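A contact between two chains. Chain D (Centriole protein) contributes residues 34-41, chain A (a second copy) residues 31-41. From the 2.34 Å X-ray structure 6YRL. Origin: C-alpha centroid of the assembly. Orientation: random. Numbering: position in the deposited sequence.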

# COMPACT_ATOMS: atom_id res chain seq x y z
N GLU D 34 -20.79 28.30 -25.89
CA GLU D 34 -21.32 28.02 -24.56
C GLU D 34 -21.17 26.55 -24.22
O GLU D 34 -20.66 26.18 -23.15
CB GLU D 34 -22.78 28.45 -24.46
CG GLU D 34 -22.98 29.94 -24.24
CD GLU D 34 -24.38 30.40 -24.60
OE1 GLU D 34 -25.33 29.60 -24.42
OE2 GLU D 34 -24.53 31.56 -25.05
N GLU D 35 -21.60 25.67 -25.13
CA GLU D 35 -21.48 24.24 -24.91
C GLU D 35 -20.03 23.83 -24.65
O GLU D 35 -19.75 23.04 -23.74
CB GLU D 35 -22.05 23.49 -26.11
CG GLU D 35 -21.77 22.00 -26.11
CD GLU D 35 -22.63 21.22 -25.12
OE1 GLU D 35 -22.89 21.72 -24.00
OE2 GLU D 35 -23.04 20.09 -25.46
N THR D 36 -19.10 24.37 -25.44
CA THR D 36 -17.70 24.03 -25.25
C THR D 36 -17.20 24.53 -23.90
O THR D 36 -16.45 23.82 -23.21
CB THR D 36 -16.88 24.61 -26.41
OG1 THR D 36 -17.17 23.87 -27.61
CG2 THR D 36 -15.42 24.45 -26.18
N ALA D 37 -17.65 25.71 -23.48
CA ALA D 37 -17.33 26.22 -22.16
C ALA D 37 -17.74 25.23 -21.07
O ALA D 37 -16.90 24.73 -20.32
CB ALA D 37 -18.01 27.58 -21.95
N ARG D 38 -19.04 24.92 -20.99
CA ARG D 38 -19.49 24.04 -19.91
C ARG D 38 -18.84 22.66 -20.01
O ARG D 38 -18.56 22.02 -18.98
CB ARG D 38 -21.02 23.95 -19.91
CG ARG D 38 -21.65 22.86 -20.76
CD ARG D 38 -23.19 22.93 -20.69
NE ARG D 38 -23.71 24.28 -20.94
CZ ARG D 38 -24.33 24.66 -22.06
NH1 ARG D 38 -24.52 23.80 -23.05
NH2 ARG D 38 -24.76 25.91 -22.19
N LEU D 39 -18.53 22.20 -21.23
CA LEU D 39 -17.85 20.92 -21.36
C LEU D 39 -16.45 20.97 -20.77
O LEU D 39 -16.03 20.03 -20.07
CB LEU D 39 -17.81 20.51 -22.83
CG LEU D 39 -19.09 19.81 -23.28
CD1 LEU D 39 -19.03 19.48 -24.76
CD2 LEU D 39 -19.29 18.55 -22.45
N ARG D 40 -15.70 22.05 -21.02
CA ARG D 40 -14.37 22.17 -20.42
C ARG D 40 -14.46 22.28 -18.91
O ARG D 40 -13.57 21.82 -18.19
CB ARG D 40 -13.62 23.36 -21.00
CG ARG D 40 -13.19 23.20 -22.44
CD ARG D 40 -12.28 24.36 -22.80
NE ARG D 40 -12.21 24.67 -24.22
CZ ARG D 40 -12.74 25.75 -24.78
NH1 ARG D 40 -13.42 26.64 -24.05
NH2 ARG D 40 -12.61 25.93 -26.09
N SER D 41 -15.53 22.90 -18.40
CA SER D 41 -15.74 22.90 -16.96
C SER D 41 -15.82 21.48 -16.42
O SER D 41 -15.03 21.07 -15.56
CB SER D 41 -17.01 23.68 -16.61
OG SER D 41 -16.74 25.06 -16.48
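Chain A, residues 31-41: SLEEETARLRS

Chain A residues 31-41 are helical throughout, as are chain D residues 34-41. Both helices extend beyond these stretches. They run in nearly the same direction, with a crossing angle of 23° and axes 9.6 Å apart at closest approach. The register is in step. Thr D36 CA lies 5.7 Å from Thr A36 CA, and Leu D39 CA lies 6.3 Å from Leu A39 CA.

Glu D34 is out of reach of chain A. Glu D35 points toward it. Glu D35 OE2 forms a salt bridge with Arg A40 NH1 at 3.3 Å, meeting the guanidinium at the edge. Glu D35 OE1 takes a hydrogen bond from Arg D38 NH1 at 2.8 Å, so the carboxylate joins one arginine in each chain.

Thr D36 is a knob in a hole made by Leu A32, Glu A35, Thr A36 and Leu A39. Thr D36 OG1 is 3.1 Å from Thr A36 CG2, a contact with a methyl group. The two threonines differ in rotamer: chi1 is m in Thr D36 and p in Thr A36. Thr A36 OG1 donates a hydrogen bond to Glu A33 O at 2.7 Å; Thr D36 OG1 is hydrogen-bonded too, to a residue elsewhere in the structure.

Ala D37 points away, and Arg D38 does not touch chain A.

Leu D39 points toward chain A and is buried. Leu D39 CB packs on Leu A39 CD1 at 3.6 Å. Leu D39 CD1 reaches Arg A40 CG at 3.9 Å. Both leucines have chi1 m and chi2 t.

Arg D40 starts sideways, but its end comes nearer. Arg D40 CG lies 3.6 Å from Leu A39 CD1. Arg D40 NE is 4.0 Å from Glu A35 OE2, too far for a salt bridge. The Glu-Arg pairing is therefore unequal on the two sides. Ser D41 is out of reach.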

# COMPACT_ATOMS: atom_id res chain seq x y z
N SER A 31 -14.74 23.85 -36.45
CA SER A 31 -13.85 23.78 -35.29
C SER A 31 -14.62 23.45 -34.02
O SER A 31 -14.28 22.50 -33.30
CB SER A 31 -13.09 25.10 -35.13
OG SER A 31 -12.44 25.15 -33.87
N LEU A 32 -15.68 24.21 -33.74
CA LEU A 32 -16.39 24.03 -32.48
C LEU A 32 -17.08 22.67 -32.41
O LEU A 32 -17.09 22.04 -31.35
CB LEU A 32 -17.39 25.17 -32.28
CG LEU A 32 -16.71 26.47 -31.85
CD1 LEU A 32 -17.73 27.59 -31.73
CD2 LEU A 32 -15.95 26.29 -30.54
N GLU A 33 -17.63 22.18 -33.52
CA GLU A 33 -18.24 20.85 -33.52
C GLU A 33 -17.21 19.77 -33.24
O GLU A 33 -17.42 18.90 -32.38
CB GLU A 33 -18.94 20.58 -34.86
CG GLU A 33 -20.01 21.61 -35.25
CD GLU A 33 -21.41 21.27 -34.73
OE1 GLU A 33 -21.55 20.33 -33.92
OE2 GLU A 33 -22.37 21.96 -35.15
N GLU A 34 -16.08 19.80 -33.97
CA GLU A 34 -15.00 18.85 -33.70
C GLU A 34 -14.61 18.89 -32.22
O GLU A 34 -14.46 17.84 -31.58
CB GLU A 34 -13.78 19.16 -34.60
CG GLU A 34 -12.60 19.89 -33.91
CD GLU A 34 -11.41 20.26 -34.81
OE1 GLU A 34 -11.18 19.61 -35.86
OE2 GLU A 34 -10.70 21.24 -34.46
N GLU A 35 -14.55 20.09 -31.64
CA GLU A 35 -14.05 20.25 -30.29
C GLU A 35 -15.05 19.74 -29.26
O GLU A 35 -14.66 19.14 -28.25
CB GLU A 35 -13.70 21.72 -30.04
CG GLU A 35 -13.31 22.06 -28.61
CD GLU A 35 -11.90 21.61 -28.24
OE1 GLU A 35 -11.26 20.88 -29.03
OE2 GLU A 35 -11.43 22.00 -27.15
N THR A 36 -16.35 19.97 -29.49
CA THR A 36 -17.36 19.42 -28.60
C THR A 36 -17.37 17.90 -28.67
O THR A 36 -17.56 17.23 -27.64
CB THR A 36 -18.74 19.97 -28.96
OG1 THR A 36 -18.99 19.76 -30.35
CG2 THR A 36 -18.82 21.46 -28.65
N ALA A 37 -17.17 17.33 -29.86
CA ALA A 37 -17.03 15.88 -29.97
C ALA A 37 -15.87 15.37 -29.12
O ALA A 37 -16.04 14.45 -28.30
CB ALA A 37 -16.83 15.50 -31.44
N ARG A 38 -14.68 15.96 -29.30
CA ARG A 38 -13.53 15.59 -28.48
C ARG A 38 -13.85 15.68 -27.00
O ARG A 38 -13.60 14.75 -26.22
CB ARG A 38 -12.33 16.48 -28.84
CG ARG A 38 -11.00 16.05 -28.22
CD ARG A 38 -9.86 17.01 -28.61
NE ARG A 38 -10.05 18.36 -28.06
CZ ARG A 38 -9.79 18.71 -26.79
NH1 ARG A 38 -9.31 17.82 -25.93
NH2 ARG A 38 -10.00 19.96 -26.39
N LEU A 39 -14.44 16.81 -26.58
CA LEU A 39 -14.67 17.05 -25.17
C LEU A 39 -15.66 16.04 -24.59
O LEU A 39 -15.47 15.56 -23.46
CB LEU A 39 -15.17 18.48 -24.95
CG LEU A 39 -14.11 19.58 -24.95
CD1 LEU A 39 -14.78 20.93 -24.75
CD2 LEU A 39 -13.06 19.35 -23.88
N ARG A 40 -16.73 15.72 -25.32
CA ARG A 40 -17.67 14.72 -24.84
C ARG A 40 -16.98 13.37 -24.66
O ARG A 40 -17.15 12.72 -23.62
CB ARG A 40 -18.87 14.60 -25.78
CG ARG A 40 -19.84 15.76 -25.68
CD ARG A 40 -21.14 15.46 -26.39
NE ARG A 40 -21.04 15.74 -27.82
CZ ARG A 40 -21.31 16.91 -28.38
NH1 ARG A 40 -21.69 17.94 -27.62
NH2 ARG A 40 -21.18 17.07 -29.69
N SER A 41 -16.20 12.95 -25.66
CA SER A 41 -15.44 11.71 -25.52
C SER A 41 -14.62 11.71 -24.23
O SER A 41 -14.78 10.83 -23.37
CB SER A 41 -14.54 11.51 -26.74
OG SER A 41 -13.55 10.53 -26.49